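Side-chain contacts in NIPSNAP domain protein (Burkholderia xenovorans, PDB 5K9F), which is of unknown function but belongs to the NipSnap family, has a dimeric alpha-beta barrel type of fold and binds oxamic acid in a pocket between sheet and helices: residues Gly21-Ser24 with Thr25-Leu29; Gly43-Leu46 with Gly47-Phe50. One frame throughout, in Å; residues are numbered along the deposited sequence. Where two conformers were deposited one is given.

Contact 1 of 2, residues Gly21-Ser24 with Thr25-Leu29; sequences GSVS and TFLSL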
loop_
_atom_site.group_PDB
_atom_site.type_symbol
_atom_site.label_atom_id
_atom_site.label_comp_id
_atom_site.label_asym_id
_atom_site.label_seq_id
_atom_site.Cartn_x
_atom_site.Cartn_y
_atom_site.Cartn_z
ATOM N N GLY A 21 18.256 2.290 11.949
ATOM C CA GLY A 21 19.289 2.119 12.938
ATOM C C GLY A 21 19.097 2.892 14.221
ATOM O O GLY A 21 19.931 2.765 15.127
ATOM N N SER A 22 18.031 3.675 14.341
ATOM C CA SER A 22 17.900 4.620 15.441
ATOM C C SER A 22 17.001 4.130 16.575
ATOM O O SER A 22 16.826 4.857 17.560
ATOM C CB SER A 22 17.387 5.970 14.909
ATOM O OG SER A 22 16.017 5.905 14.564
ATOM N N VAL A 23 16.455 2.912 16.486
ATOM C CA VAL A 23 15.474 2.464 17.482
ATOM C C VAL A 23 16.074 2.455 18.887
ATOM O O VAL A 23 15.466 2.959 19.838
ATOM C CB VAL A 23 14.914 1.077 17.112
ATOM C CG1 VAL A 23 14.131 0.498 18.302
ATOM C CG2 VAL A 23 14.016 1.185 15.894
ATOM N N SER A 24 17.257 1.862 19.053
ATOM C CA SER A 24 17.813 1.775 20.401
ATOM C C SER A 24 18.140 3.159 20.957
ATOM O O SER A 24 17.954 3.405 22.158
ATOM C CB SER A 24 19.043 0.870 20.416
ATOM O OG SER A 24 20.094 1.417 19.652
ATOM N N THR A 25 18.605 4.077 20.109
ATOM C CA THR A 25 18.865 5.442 20.563
ATOM C C THR A 25 17.575 6.125 20.997
ATOM O O THR A 25 17.531 6.787 22.046
ATOM C CB THR A 25 19.540 6.243 19.448
ATOM O OG1 THR A 25 20.800 5.647 19.123
ATOM C CG2 THR A 25 19.775 7.681 19.879
ATOM N N PHE A 26 16.513 5.968 20.203
ATOM C CA PHE A 26 15.227 6.572 20.541
ATOM C C PHE A 26 14.695 6.018 21.857
ATOM O O PHE A 26 14.255 6.778 22.730
ATOM C CB PHE A 26 14.220 6.336 19.410
ATOM C CG PHE A 26 12.867 6.942 19.668
ATOM C CD1 PHE A 26 11.888 6.227 20.346
ATOM C CD2 PHE A 26 12.576 8.228 19.236
ATOM C CE1 PHE A 26 10.657 6.781 20.601
ATOM C CE2 PHE A 26 11.338 8.791 19.478
ATOM C CZ PHE A 26 10.373 8.067 20.167
ATOM N N LEU A 27 14.718 4.693 22.013
ATOM C CA LEU A 27 14.144 4.090 23.214
ATOM C C LEU A 27 14.920 4.490 24.463
ATOM O O LEU A 27 14.326 4.700 25.520
ATOM C CB LEU A 27 14.097 2.566 23.080
ATOM C CG LEU A 27 13.065 2.061 22.066
ATOM C CD1 LEU A 27 13.171 0.543 21.946
ATOM C CD2 LEU A 27 11.649 2.493 22.456
ATOM N N SER A 28 16.246 4.587 24.360
ATOM C CA SER A 28 17.043 5.019 25.504
ATOM C C SER A 28 16.747 6.466 25.872
ATOM O O SER A 28 16.614 6.796 27.059
ATOM C CB SER A 28 18.529 4.841 25.204
ATOM O OG SER A 28 18.861 3.470 25.141
ATOM N N LEU A 29 16.661 7.343 24.872
ATOM C CA LEU A 29 16.381 8.751 25.129
ATOM C C LEU A 29 14.977 8.937 25.687
ATOM O O LEU A 29 14.773 9.719 26.627
ATOM C CB LEU A 29 16.561 9.549 23.838
ATOM C CG LEU A 29 16.456 11.070 23.896
ATOM C CD1 LEU A 29 17.526 11.675 24.786
ATOM C CD2 LEU A 29 16.565 11.615 22.478
HETATM O O HOH W 1 20.187 3.252 17.676
#
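F26 N donates to S22 O at 2.9 Å, the opening bond of the first turn of helix 23-33 in this ferredoxin-like alpha-beta domain. L27 N to V23 O, also 2.9 Å, and S28 N to S24 O, 3.0 Å, continue the i to i+4 series. At the start of the helix a water links the loop to the first turn: it donates to G21 O at 2.6 Å and accepts from T25 N, so this early amide is met by solvent. The hydroxyl of S22 turns back to K19 O, on the approach to the helix. Packing follows on the side facing the sheet, where V23 and L27 lie side by side and point the same way, the pair facing strand 45-51. V23 holds CG1 opposite its backbone N (chi1 168°), which sets this methyl 3.8 Å from L27 CD1. The F26 ring ends beside the bound oxamic acid, which it touches, and L18 and M94 also pack against this side chain. The leucine also leans over the backbone of the turn, L27 CG resting 3.4 Å from V23 O.

Contact 2 of 2, residues Gly43-Leu46 with Gly47-Phe50; sequences GRLL and GYYF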
loop_
_atom_site.group_PDB
_atom_site.type_symbol
_atom_site.label_atom_id
_atom_site.label_comp_id
_atom_site.label_asym_id
_atom_site.label_seq_id
_atom_site.Cartn_x
_atom_site.Cartn_y
_atom_site.Cartn_z
ATOM N N GLY A 43 -1.664 8.444 31.319
ATOM C CA GLY A 43 -2.382 7.636 32.296
ATOM C C GLY A 43 -2.228 6.122 32.325
ATOM O O GLY A 43 -1.971 5.560 33.395
ATOM N N ARG A 44 -2.422 5.438 31.194
ATOM C CA ARG A 44 -2.353 3.975 31.141
ATOM C C ARG A 44 -1.597 3.504 29.902
ATOM O O ARG A 44 -2.185 3.375 28.826
ATOM C CB ARG A 44 -3.766 3.403 31.166
ATOM C CG ARG A 44 -3.861 1.890 31.276
ATOM C CD ARG A 44 -5.213 1.472 31.870
ATOM N NE ARG A 44 -6.355 1.986 31.109
ATOM C CZ ARG A 44 -7.188 2.932 31.539
ATOM N NH1 ARG A 44 -8.194 3.334 30.772
ATOM N NH2 ARG A 44 -7.021 3.476 32.735
ATOM N N LEU A 45 -0.301 3.216 30.068
ATOM C CA LEU A 45 0.477 2.579 29.004
ATOM C C LEU A 45 0.167 1.090 28.996
ATOM O O LEU A 45 0.315 0.418 30.025
ATOM C CB LEU A 45 1.971 2.812 29.222
ATOM C CG LEU A 45 2.931 2.160 28.214
ATOM C CD1 LEU A 45 2.678 2.711 26.822
ATOM C CD2 LEU A 45 4.378 2.399 28.627
ATOM N N LEU A 46 -0.267 0.577 27.846
ATOM C CA LEU A 46 -0.608 -0.834 27.702
ATOM C C LEU A 46 0.490 -1.652 27.048
ATOM O O LEU A 46 0.515 -2.877 27.218
ATOM C CB LEU A 46 -1.889 -0.985 26.871
ATOM C CG LEU A 46 -3.151 -0.349 27.457
ATOM C CD1 LEU A 46 -4.270 -0.374 26.422
ATOM C CD2 LEU A 46 -3.584 -1.075 28.710
ATOM N N GLY A 47 1.387 -1.008 26.310
ATOM C CA GLY A 47 2.463 -1.698 25.636
ATOM C C GLY A 47 3.323 -0.722 24.867
ATOM O O GLY A 47 2.825 0.279 24.333
ATOM N N TYR A 48 4.623 -0.985 24.816
ATOM C CA TYR A 48 5.553 -0.143 24.067
ATOM C C TYR A 48 6.574 -1.094 23.461
ATOM O O TYR A 48 7.315 -1.754 24.198
ATOM C CB TYR A 48 6.213 0.897 24.983
ATOM C CG TYR A 48 6.652 2.185 24.310
ATOM C CD1 TYR A 48 7.693 2.199 23.399
ATOM C CD2 TYR A 48 6.052 3.398 24.630
ATOM C CE1 TYR A 48 8.108 3.387 22.808
ATOM C CE2 TYR A 48 6.447 4.577 24.039
ATOM C CZ TYR A 48 7.475 4.574 23.127
ATOM O OH TYR A 48 7.878 5.755 22.534
ATOM N N TYR A 49 6.598 -1.186 22.135
ATOM C CA TYR A 49 7.327 -2.237 21.433
ATOM C C TYR A 49 8.174 -1.667 20.305
ATOM O O TYR A 49 7.944 -0.554 19.823
ATOM C CB TYR A 49 6.360 -3.258 20.801
ATOM C CG TYR A 49 5.313 -3.803 21.727
ATOM C CD1 TYR A 49 5.626 -4.819 22.630
ATOM C CD2 TYR A 49 4.011 -3.318 21.699
ATOM C CE1 TYR A 49 4.659 -5.334 23.480
ATOM C CE2 TYR A 49 3.038 -3.831 22.539
ATOM C CZ TYR A 49 3.367 -4.837 23.422
ATOM O OH TYR A 49 2.404 -5.355 24.277
ATOM N N PHE A 50 9.139 -2.465 19.846
ATOM C CA PHE A 50 9.740 -2.216 18.542
ATOM C C PHE A 50 9.566 -3.443 17.654
ATOM O O PHE A 50 9.362 -4.560 18.132
ATOM C CB PHE A 50 11.225 -1.798 18.639
ATOM C CG PHE A 50 12.139 -2.819 19.268
ATOM C CD1 PHE A 50 12.325 -2.850 20.640
ATOM C CD2 PHE A 50 12.867 -3.678 18.473
ATOM C CE1 PHE A 50 13.203 -3.774 21.215
ATOM C CE2 PHE A 50 13.744 -4.601 19.044
ATOM C CZ PHE A 50 13.905 -4.641 20.408
HETATM O O HOH W 2 0.021 -4.314 24.728
#
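L45 swings CG trans to its own backbone N (chi1 178°), and Y48 puts CG roughly anti as well, though well short of 180° (chi1 -152°); together these rotations bring a leucine methyl to the rim of the tyrosine ring. The two residues flank a classic beta bulge in strand 45-51, in which L46 and G47 together stand against the single residue L62 of strand 58-65, both hydrogen-bonded to it through the backbone. L45 CD1 sits near the plane of the Y48 ring, 4.1 Å from CD2, so the methyl meets the edge of the ring. The same methyl lies 3.5 Å from G47 O, packed against the backbone of the bulge. The Y48 ring stacks with Y30 and meets F108 of the second subunit edge-to-face, while Y48 N donates to S109 OG of that subunit. Farther along, Y49 and F50 pair antiparallel with a strand of the second subunit, carrying the sheet across the interface. L46 turns its side chain onto L62, and its carbonyl takes a bond from a water. That water joins the bulge to the residue three places on: it is 2.9 Å from L46 O and 2.6 Å from Y49 OH, lying at the edge of the Y49 ring and in its plane.

Overall arrangement
Contact 1 opens helix 23-33 and contact 2 runs along strand 45-51, which that helix packs against; their centres are about 16 Å apart, yet side chains of the two meet directly. V23 CG1 comes within 3.7 Å of F50 CB, and L27 is shared between two aromatics, with CD2 3.7 Å from Y48 CE1 and CD1 on the ring of F50. Nearer the ligand, F26 CE1 packs 3.5 Å from Y48 OH. The side chains of F26 and Y48 each come to about 4 Å from the bound oxamic acid, so helix and strand approach the ligand together, while contact 2 also reaches the second subunit.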